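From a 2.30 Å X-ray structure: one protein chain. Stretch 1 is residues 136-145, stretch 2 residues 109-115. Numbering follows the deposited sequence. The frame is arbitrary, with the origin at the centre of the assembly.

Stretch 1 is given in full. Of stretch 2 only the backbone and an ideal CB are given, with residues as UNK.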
# COMPACT_ATOMS: atom_id res chain seq x y z
N GLY A 136 -7.47 -6.68 -0.22
CA GLY A 136 -6.02 -6.71 -0.12
C GLY A 136 -5.47 -5.63 0.80
O GLY A 136 -6.24 -4.90 1.46
N ALA A 137 -4.14 -5.52 0.85
CA ALA A 137 -3.49 -4.53 1.70
C ALA A 137 -3.93 -3.12 1.35
O ALA A 137 -4.44 -2.39 2.20
CB ALA A 137 -1.97 -4.66 1.59
N LEU A 138 -3.72 -2.72 0.10
CA LEU A 138 -4.10 -1.38 -0.34
C LEU A 138 -5.61 -1.19 -0.25
O LEU A 138 -6.10 -0.17 0.26
CB LEU A 138 -3.64 -1.14 -1.78
CG LEU A 138 -3.39 0.31 -2.21
CD1 LEU A 138 -3.17 0.34 -3.72
CD2 LEU A 138 -4.57 1.19 -1.83
N GLY A 139 -6.35 -2.18 -0.74
CA GLY A 139 -7.80 -2.12 -0.73
C GLY A 139 -8.44 -1.85 0.61
O GLY A 139 -9.22 -0.91 0.76
N THR A 140 -8.12 -2.68 1.60
CA THR A 140 -8.68 -2.51 2.94
C THR A 140 -8.32 -1.15 3.49
O THR A 140 -9.13 -0.51 4.17
CB THR A 140 -8.18 -3.59 3.90
OG1 THR A 140 -6.75 -3.64 3.87
CG2 THR A 140 -8.76 -4.95 3.52
N ALA A 141 -7.10 -0.70 3.19
CA ALA A 141 -6.66 0.61 3.64
C ALA A 141 -7.47 1.68 2.92
O ALA A 141 -7.89 2.66 3.52
CB ALA A 141 -5.17 0.80 3.34
N ALA A 142 -7.67 1.49 1.62
CA ALA A 142 -8.42 2.47 0.82
C ALA A 142 -9.84 2.66 1.31
O ALA A 142 -10.32 3.79 1.41
CB ALA A 142 -8.42 2.05 -0.65
N VAL A 143 -10.51 1.55 1.62
CA VAL A 143 -11.89 1.63 2.09
C VAL A 143 -11.97 2.44 3.38
O VAL A 143 -12.82 3.32 3.53
CB VAL A 143 -12.49 0.22 2.33
CG1 VAL A 143 -13.89 0.34 2.93
CG2 VAL A 143 -12.55 -0.54 1.01
N GLN A 144 -11.07 2.14 4.32
CA GLN A 144 -11.06 2.84 5.60
C GLN A 144 -10.75 4.32 5.44
O GLN A 144 -11.39 5.17 6.06
CB GLN A 144 -10.04 2.21 6.54
CG GLN A 144 -10.38 0.79 6.97
CD GLN A 144 -9.38 0.24 7.97
OE1 GLN A 144 -9.29 0.71 9.10
NE2 GLN A 144 -8.61 -0.76 7.56
N VAL A 145 -9.75 4.64 4.61
CA VAL A 145 -9.37 6.03 4.41
C VAL A 145 -10.48 6.81 3.71
O VAL A 145 -10.82 7.92 4.11
CB VAL A 145 -8.07 6.13 3.60
CG1 VAL A 145 -7.74 7.59 3.33
CG2 VAL A 145 -6.95 5.46 4.37
N UNK A 109 2.94 2.19 3.62
CA UNK A 109 2.66 2.18 2.18
C UNK A 109 1.18 2.24 1.81
O UNK A 109 0.77 3.11 1.04
CB UNK A 109 3.27 0.92 1.56
N UNK A 110 0.38 1.33 2.35
CA UNK A 110 -1.05 1.27 2.01
C UNK A 110 -1.83 2.55 2.31
O UNK A 110 -2.50 3.10 1.44
CB UNK A 110 -1.70 0.11 2.77
N UNK A 111 -1.75 3.01 3.55
CA UNK A 111 -2.49 4.20 3.94
C UNK A 111 -2.00 5.49 3.32
O UNK A 111 -2.81 6.37 2.98
CB UNK A 111 -2.45 4.34 5.46
N UNK A 112 -0.70 5.63 3.16
CA UNK A 112 -0.16 6.83 2.53
C UNK A 112 -0.58 6.84 1.06
O UNK A 112 -0.94 7.88 0.51
CB UNK A 112 1.36 6.89 2.67
N UNK A 113 -0.55 5.67 0.44
CA UNK A 113 -0.94 5.54 -0.96
C UNK A 113 -2.42 5.88 -1.16
O UNK A 113 -2.77 6.61 -2.08
CB UNK A 113 -0.65 4.12 -1.46
N UNK A 114 -3.27 5.33 -0.30
CA UNK A 114 -4.70 5.58 -0.41
C UNK A 114 -5.05 7.05 -0.19
O UNK A 114 -5.79 7.65 -0.97
CB UNK A 114 -5.46 4.71 0.59
N UNK A 115 -4.53 7.62 0.89
CA UNK A 115 -4.81 9.02 1.20
C UNK A 115 -4.26 9.97 0.14
O UNK A 115 -4.99 10.84 -0.35
CB UNK A 115 -4.22 9.38 2.57

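Two helices cross at -52°, their axes 8.3 Å apart at closest approach, a spacing that calls for small residues where the backbones come nearest.

Position 109 has helical angles, and nothing of stretch 1 lies within 5.5 Å of its ideal CB. Stretch 1 sets no limit here, so many helix-compatible residues would serve. It is Val 109, whose side chain stays out of reach.

Position 110 is tightly constrained. Its CA lies 4.7 Å from the CA of Leu 138, and its ideal CB points toward stretch 1, 3.6 Å from Ala 141 CB and 3.8 Å from Ala 137 O. The closeness of the backbones favours a short side chain, such as glycine, alanine or serine, the last able to exploit the nearby carbonyl. The residue is Ser 110. Its OG, in the m rotamer, stands 3.7 Å from Ala 137 O, too far for a direct hydrogen bond; a water bridges the gap, and the water oxygen lies 2.9 Å from Ser 110 OG and 3.3 Å from Ala 137 O, to which the water donates.

At position 111 the CB points sideways, 4.8 Å from Val 145 CG2 and 4.9 Å from Ala 141 CB. A long apolar chain, such as leucine, methionine or an aromatic, could reach back over these methyls. Phe 111 does so with chi1 at m. Ala 141 CB lies over one ring face, 3.6 Å from the centroid of the Phe 111 ring, a CH-pi contact, while Gln 144 NE2 approaches the ring edge, 4.1 Å from Phe 111 CZ. Val 145 CG2 adds a contact at 3.7 Å to Phe 111 CD1.

Position 112 directs its CB away from stretch 1, which therefore has little say in the choice. Leu 112 makes no contact with it.

Position 113 points toward stretch 1 but stops 4.8 Å from Leu 138 CG, leaving room for valine, threonine or another modest chain. Thr 113 uses both its methyl and its hydroxyl: CG2 meets Leu 138 CD1 at 4.1 Å, while OG1 donates to Val 109 O at 2.7 Å, satisfying the hydroxyl within its own helix.

At position 114 the backbones again come close, its CA 5.0 Å from the CA of Ala 142, with the CB toward stretch 1 and 3.7 Å from Ala 142 CA. Alanine or glycine is favoured. Ala 114 is a knob among Leu 138, Ala 141, Ala 142 and Val 145, its single methyl filling the hole.

Position 115 points sideways, its CB 4.0 Å from Val 145 CG1, so apolar or aromatic residues would suit. Tyr 115, with chi1 at t, packs its CB there and presents its ring edge to Val 145 CG1.

Stretch 2 (109-115) VSFLTAY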
# COMPACT_ATOMS: atom_id res chain seq x y z
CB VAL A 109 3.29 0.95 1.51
CG1 VAL A 109 2.92 0.93 0.03
CG2 VAL A 109 4.80 0.99 1.69
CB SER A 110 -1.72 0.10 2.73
OG SER A 110 -1.02 -1.12 2.47
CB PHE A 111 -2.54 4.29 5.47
CG PHE A 111 -3.41 3.24 6.08
CD1 PHE A 111 -4.69 3.55 6.53
CD2 PHE A 111 -2.99 1.91 6.12
CE1 PHE A 111 -5.54 2.56 6.99
CE2 PHE A 111 -3.83 0.91 6.58
CZ PHE A 111 -5.11 1.23 7.02
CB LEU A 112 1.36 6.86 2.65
CG LEU A 112 1.84 7.39 4.01
CD1 LEU A 112 3.36 7.29 4.14
CD2 LEU A 112 1.38 8.84 4.16
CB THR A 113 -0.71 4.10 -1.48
OG1 THR A 113 0.69 3.84 -1.54
CG2 THR A 113 -1.34 3.93 -2.85
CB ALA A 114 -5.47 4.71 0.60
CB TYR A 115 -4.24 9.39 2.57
CG TYR A 115 -4.44 10.84 2.93
CD1 TYR A 115 -3.49 11.80 2.58
CD2 TYR A 115 -5.61 11.27 3.57
CE1 TYR A 115 -3.70 13.16 2.86
CE2 TYR A 115 -5.83 12.62 3.85
CZ TYR A 115 -4.88 13.55 3.49
OH TYR A 115 -5.10 14.88 3.74
O HOH W 1 -2.32 -2.48 4.69
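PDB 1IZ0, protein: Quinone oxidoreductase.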